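Lpg2148(MvcA) (Legionella pneumophila subsp. pneumophila str. Philadelphia 1, PDB 6K11) probably acts as a secreted effector that removes ubiquitin from the host E2 enzyme UBE2N through a deamidase-type active site. Local coordinates at residues A[26-40]-A[365-377]. Numbering follows the deposited sequence.
Sequences VPAEVLGQMQAERSI and YRNRAKLAMTEHL
Helix 28-39 and the 365-377 part of helix 358-381 run in broadly the same direction, their axes 7.0 Å apart and crossing at -43°. They come closest at Gly32, whose CA lies 4.1 Å from Met373 CA. Backbone meets backbone here: Gly32 CA makes a CA-H...O contact with Ala369 O, and Gly32 O receives one from Met373 CA at 3.2 Å. Ala369, Ala372 and Met373 are knobs in holes that all include Gly32. From the crossing, extended Met373 runs along helix 28-39, with Met373 SD beside Gln35 CB and Met373 CE reaching Ser39 OG; Val60 of helix 49-64 also touches Met373.

At one end, Tyr365 CG is turned anti to its backbone N (chi1 -175°), which carries the phenol to the start of the partner helix. Tyr365 OH donates to Val26 O at 2.6 Å, the carbonyl oxygen lying at the ring edge, while Ala28 CB lies over one face in a CH-pi contact.

Toward the other end, the Gln33 amide stacks over the His376 imidazole, their planes 9° apart, with Gln33 CD 3.8 Å above the ring centre. His376 NE2 donates to the anti lone pair of Glu37 OE2 at 2.7 Å, the carboxylate plane turned well away from the ring plane. A water joins Gln33 NE2 to Ala372 O. Beyond Ala36, Leu377 CD1 packs against Ile40 CD1.

Glycine and alanines thus let the C-terminal helix pack closely on helix 28-39, near the N-terminus, with helix 49-64 alongside. A tyrosine-to-carbonyl bond ties one end; the Glu37 carboxylate would help stabilise positive charge, should His376 be doubly protonated.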
loop_
_atom_site.group_PDB
_atom_site.type_symbol
_atom_site.label_atom_id
_atom_site.label_comp_id
_atom_site.label_asym_id
_atom_site.label_seq_id
_atom_site.Cartn_x
_atom_site.Cartn_y
_atom_site.Cartn_z
ATOM N N VAL A 26 9.244 -17.039 7.624
ATOM C CA VAL A 26 9.259 -16.804 9.077
ATOM C C VAL A 26 8.817 -18.081 9.788
ATOM O O VAL A 26 7.759 -18.630 9.446
ATOM C CB VAL A 26 8.350 -15.635 9.439
ATOM C CG1 VAL A 26 8.273 -15.438 10.961
ATOM C CG2 VAL A 26 8.834 -14.363 8.776
ATOM N N PRO A 27 9.572 -18.589 10.767
ATOM C CA PRO A 27 9.118 -19.798 11.465
ATOM C C PRO A 27 7.764 -19.546 12.111
ATOM O O PRO A 27 7.477 -18.435 12.559
ATOM C CB PRO A 27 10.226 -20.060 12.502
ATOM C CG PRO A 27 11.463 -19.333 11.926
ATOM C CD PRO A 27 10.870 -18.102 11.276
ATOM N N ALA A 28 6.915 -20.575 12.098
ATOM C CA ALA A 28 5.541 -20.411 12.577
ATOM C C ALA A 28 5.511 -19.959 14.031
ATOM O O ALA A 28 4.666 -19.135 14.415
ATOM C CB ALA A 28 4.765 -21.716 12.416
ATOM N N GLU A 29 6.401 -20.504 14.864
ATOM C CA GLU A 29 6.388 -20.093 16.266
ATOM C C GLU A 29 6.715 -18.616 16.406
ATOM O O GLU A 29 6.141 -17.924 17.257
ATOM C CB GLU A 29 7.347 -20.946 17.101
ATOM C CG GLU A 29 7.179 -20.717 18.618
ATOM C CD GLU A 29 8.114 -21.582 19.481
ATOM O OE1 GLU A 29 9.316 -21.281 19.547
ATOM O OE2 GLU A 29 7.642 -22.567 20.092
ATOM N N VAL A 30 7.625 -18.109 15.572
ATOM C CA VAL A 30 7.997 -16.694 15.626
ATOM C C VAL A 30 6.818 -15.821 15.198
ATOM O O VAL A 30 6.497 -14.810 15.842
ATOM C CB VAL A 30 9.239 -16.449 14.741
ATOM C CG1 VAL A 30 9.580 -14.964 14.660
ATOM C CG2 VAL A 30 10.430 -17.251 15.272
ATOM N N LEU A 31 6.166 -16.200 14.097
ATOM C CA LEU A 31 4.974 -15.485 13.640
ATOM C C LEU A 31 3.894 -15.472 14.717
ATOM O O LEU A 31 3.283 -14.427 14.997
ATOM C CB LEU A 31 4.446 -16.133 12.360
ATOM C CG LEU A 31 3.112 -15.554 11.879
ATOM C CD1 LEU A 31 3.330 -14.101 11.494
ATOM C CD2 LEU A 31 2.542 -16.339 10.689
ATOM N N GLY A 32 3.634 -16.636 15.318
ATOM C CA GLY A 32 2.612 -16.718 16.350
ATOM C C GLY A 32 2.930 -15.862 17.562
ATOM O O GLY A 32 2.053 -15.181 18.098
ATOM N N GLN A 33 4.187 -15.887 18.020
ATOM C CA GLN A 33 4.559 -15.016 19.136
ATOM C C GLN A 33 4.417 -13.542 18.766
ATOM O O GLN A 33 3.980 -12.727 19.589
ATOM C CB GLN A 33 5.995 -15.324 19.596
ATOM C CG GLN A 33 6.105 -16.687 20.266
ATOM C CD GLN A 33 7.298 -16.783 21.230
ATOM O OE1 GLN A 33 8.207 -15.955 21.201
ATOM N NE2 GLN A 33 7.287 -17.798 22.083
ATOM N N MET A 34 4.785 -13.166 17.539
ATOM C CA MET A 34 4.681 -11.747 17.200
ATOM C C MET A 34 3.218 -11.316 17.057
ATOM O O MET A 34 2.882 -10.167 17.379
ATOM C CB MET A 34 5.481 -11.434 15.930
ATOM C CG MET A 34 7.032 -11.532 16.093
ATOM S SD MET A 34 7.751 -10.745 17.597
ATOM C CE MET A 34 7.495 -9.009 17.270
ATOM N N GLN A 35 2.337 -12.226 16.609
ATOM C CA GLN A 35 0.898 -11.944 16.592
ATOM C C GLN A 35 0.368 -11.713 18.008
ATOM O O GLN A 35 -0.382 -10.764 18.256
ATOM C CB GLN A 35 0.136 -13.094 15.917
ATOM C CG GLN A 35 0.339 -13.171 14.387
ATOM C CD GLN A 35 -0.128 -14.489 13.751
ATOM O OE1 GLN A 35 -0.172 -15.549 14.395
ATOM N NE2 GLN A 35 -0.492 -14.416 12.468
ATOM N N ALA A 36 0.748 -12.583 18.952
ATOM C CA ALA A 36 0.364 -12.384 20.354
ATOM C C ALA A 36 0.796 -11.014 20.864
ATOM O O ALA A 36 -0.010 -10.267 21.440
ATOM C CB ALA A 36 0.961 -13.495 21.221
ATOM N N GLU A 37 2.067 -10.656 20.651
ATOM C CA GLU A 37 2.576 -9.396 21.196
ATOM C C GLU A 37 1.889 -8.191 20.559
ATOM O O GLU A 37 1.661 -7.179 21.236
ATOM C CB GLU A 37 4.106 -9.346 21.042
ATOM C CG GLU A 37 4.814 -10.388 21.960
ATOM C CD GLU A 37 6.317 -10.542 21.716
ATOM O OE1 GLU A 37 6.951 -9.606 21.184
ATOM O OE2 GLU A 37 6.859 -11.617 22.063
ATOM N N ARG A 38 1.493 -8.299 19.288
ATOM C CA ARG A 38 0.726 -7.226 18.662
ATOM C C ARG A 38 -0.681 -7.115 19.255
ATOM O O ARG A 38 -1.264 -6.027 19.247
ATOM C CB ARG A 38 0.659 -7.442 17.147
ATOM C CG ARG A 38 -0.011 -6.300 16.396
ATOM C CD ARG A 38 -0.127 -6.542 14.887
ATOM N NE ARG A 38 0.971 -7.347 14.352
ATOM C CZ ARG A 38 0.824 -8.498 13.692
ATOM N NH1 ARG A 38 1.895 -9.146 13.250
ATOM N NH2 ARG A 38 -0.387 -9.005 13.472
ATOM N N SER A 39 -1.230 -8.216 19.780
ATOM C CA SER A 39 -2.570 -8.226 20.367
ATOM C C SER A 39 -2.622 -7.762 21.824
ATOM O O SER A 39 -3.681 -7.298 22.267
ATOM C CB SER A 39 -3.172 -9.637 20.288
ATOM O OG SER A 39 -3.495 -9.979 18.952
ATOM N N ILE A 40 -1.513 -7.892 22.573
ATOM C CA ILE A 40 -1.502 -7.521 23.994
ATOM C C ILE A 40 -2.111 -6.148 24.264
ATOM O O ILE A 40 -2.944 -6.041 25.178
ATOM C CB ILE A 40 -0.070 -7.645 24.559
ATOM C CG1 ILE A 40 0.243 -9.090 24.956
ATOM C CG2 ILE A 40 0.129 -6.693 25.739
ATOM C CD1 ILE A 40 -0.533 -9.583 26.139
ATOM N N TYR A 365 1.625 -25.161 9.174
ATOM C CA TYR A 365 2.173 -23.854 9.518
ATOM C C TYR A 365 1.150 -23.002 10.266
ATOM O O TYR A 365 1.469 -22.376 11.287
ATOM C CB TYR A 365 2.626 -23.156 8.238
ATOM C CG TYR A 365 3.320 -21.837 8.435
ATOM C CD1 TYR A 365 4.690 -21.782 8.729
ATOM C CD2 TYR A 365 2.630 -20.643 8.287
ATOM C CE1 TYR A 365 5.322 -20.563 8.897
ATOM C CE2 TYR A 365 3.257 -19.428 8.434
ATOM C CZ TYR A 365 4.606 -19.394 8.744
ATOM O OH TYR A 365 5.208 -18.172 8.903
ATOM N N ARG A 366 -0.080 -22.937 9.741
ATOM C CA ARG A 366 -1.142 -22.185 10.408
ATOM C C ARG A 366 -1.409 -22.718 11.809
ATOM O O ARG A 366 -1.607 -21.939 12.747
ATOM C CB ARG A 366 -2.437 -22.255 9.596
ATOM C CG ARG A 366 -2.476 -21.417 8.345
ATOM C CD ARG A 366 -3.638 -21.905 7.477
ATOM N NE ARG A 366 -3.950 -20.929 6.445
ATOM C CZ ARG A 366 -4.853 -21.105 5.485
ATOM N NH1 ARG A 366 -5.552 -22.239 5.405
ATOM N NH2 ARG A 366 -5.055 -20.133 4.606
ATOM N N ASN A 367 -1.469 -24.042 11.959
ATOM C CA ASN A 367 -1.806 -24.615 13.261
ATOM C C ASN A 367 -0.705 -24.335 14.282
ATOM O O ASN A 367 -0.992 -24.061 15.455
ATOM C CB ASN A 367 -2.069 -26.120 13.132
ATOM C CG ASN A 367 -3.335 -26.428 12.309
ATOM O OD1 ASN A 367 -4.120 -25.537 12.009
ATOM N ND2 ASN A 367 -3.517 -27.684 11.940
ATOM N N ARG A 368 0.560 -24.362 13.849
ATOM C CA ARG A 368 1.657 -24.082 14.768
ATOM C C ARG A 368 1.724 -22.604 15.126
ATOM O O ARG A 368 2.080 -22.267 16.256
ATOM C CB ARG A 368 2.993 -24.558 14.174
ATOM C CG ARG A 368 3.089 -26.080 14.047
ATOM C CD ARG A 368 4.136 -26.526 13.016
ATOM N NE ARG A 368 5.476 -26.019 13.307
ATOM C CZ ARG A 368 6.557 -26.358 12.611
ATOM N NH1 ARG A 368 6.447 -27.204 11.589
ATOM N NH2 ARG A 368 7.742 -25.852 12.928
ATOM N N ALA A 369 1.368 -21.704 14.200
ATOM C CA ALA A 369 1.332 -20.280 14.537
ATOM C C ALA A 369 0.220 -19.981 15.536
ATOM O O ALA A 369 0.396 -19.164 16.450
ATOM C CB ALA A 369 1.152 -19.432 13.270
ATOM N N LYS A 370 -0.933 -20.633 15.380
ATOM C CA LYS A 370 -2.036 -20.427 16.324
ATOM C C LYS A 370 -1.671 -20.929 17.721
ATOM O O LYS A 370 -1.921 -20.250 18.724
ATOM C CB LYS A 370 -3.293 -21.132 15.806
ATOM C CG LYS A 370 -4.522 -21.020 16.742
ATOM C CD LYS A 370 -5.784 -21.532 16.032
ATOM C CE LYS A 370 -7.062 -21.066 16.734
ATOM N NZ LYS A 370 -8.308 -21.480 16.004
ATOM N N LEU A 371 -1.096 -22.126 17.805
ATOM C CA LEU A 371 -0.650 -22.643 19.092
ATOM C C LEU A 371 0.359 -21.702 19.745
ATOM O O LEU A 371 0.252 -21.385 20.937
ATOM C CB LEU A 371 -0.057 -24.034 18.902
ATOM C CG LEU A 371 0.541 -24.599 20.184
ATOM C CD1 LEU A 371 -0.588 -24.910 21.173
ATOM C CD2 LEU A 371 1.390 -25.824 19.900
ATOM N N ALA A 372 1.352 -21.244 18.979
ATOM C CA ALA A 372 2.360 -20.343 19.535
ATOM C C ALA A 372 1.732 -19.036 20.007
ATOM O O ALA A 372 2.081 -18.509 21.077
ATOM C CB ALA A 372 3.453 -20.071 18.501
ATOM N N MET A 373 0.816 -18.487 19.212
ATOM C CA MET A 373 0.121 -17.267 19.611
ATOM C C MET A 373 -0.636 -17.475 20.919
ATOM O O MET A 373 -0.551 -16.647 21.840
ATOM C CB MET A 373 -0.835 -16.817 18.494
ATOM C CG MET A 373 -1.577 -15.508 18.795
ATOM S SD MET A 373 -2.804 -14.985 17.549
ATOM C CE MET A 373 -3.544 -13.594 18.412
ATOM N N THR A 374 -1.379 -18.582 21.023
ATOM C CA THR A 374 -2.213 -18.814 22.200
ATOM C C THR A 374 -1.359 -19.017 23.448
ATOM O O THR A 374 -1.621 -18.429 24.504
ATOM C CB THR A 374 -3.112 -20.029 21.974
ATOM O OG1 THR A 374 -3.889 -19.838 20.780
ATOM C CG2 THR A 374 -4.048 -20.217 23.155
ATOM N N GLU A 375 -0.324 -19.854 23.344
ATOM C CA GLU A 375 0.528 -20.105 24.501
ATOM C C GLU A 375 1.275 -18.841 24.920
ATOM O O GLU A 375 1.409 -18.560 26.117
ATOM C CB GLU A 375 1.482 -21.263 24.193
ATOM C CG GLU A 375 0.729 -22.573 23.924
ATOM C CD GLU A 375 1.630 -23.788 23.716
ATOM O OE1 GLU A 375 1.148 -24.933 23.920
ATOM O OE2 GLU A 375 2.813 -23.606 23.337
ATOM N N HIS A 376 1.731 -18.041 23.950
ATOM C CA HIS A 376 2.446 -16.813 24.283
ATOM C C HIS A 376 1.523 -15.806 24.962
ATOM O O HIS A 376 1.917 -15.135 25.927
ATOM C CB HIS A 376 3.079 -16.220 23.019
ATOM C CG HIS A 376 4.215 -15.277 23.282
ATOM N ND1 HIS A 376 5.230 -15.560 24.176
ATOM C CD2 HIS A 376 4.493 -14.051 22.775
ATOM C CE1 HIS A 376 6.086 -14.553 24.198
ATOM N NE2 HIS A 376 5.664 -13.625 23.360
ATOM N N LEU A 377 0.283 -15.692 24.480
ATOM C CA LEU A 377 -0.681 -14.796 25.114
ATOM C C LEU A 377 -1.010 -15.255 26.533
ATOM O O LEU A 377 -1.061 -14.440 27.466
ATOM C CB LEU A 377 -1.941 -14.732 24.250
ATOM C CG LEU A 377 -2.607 -13.397 23.936
ATOM C CD1 LEU A 377 -1.600 -12.296 23.671
ATOM C CD2 LEU A 377 -3.514 -13.606 22.721
HETATM O O HOH W 1 8.327 -22.846 14.549
HETATM O O HOH W 2 4.758 -19.296 22.190
#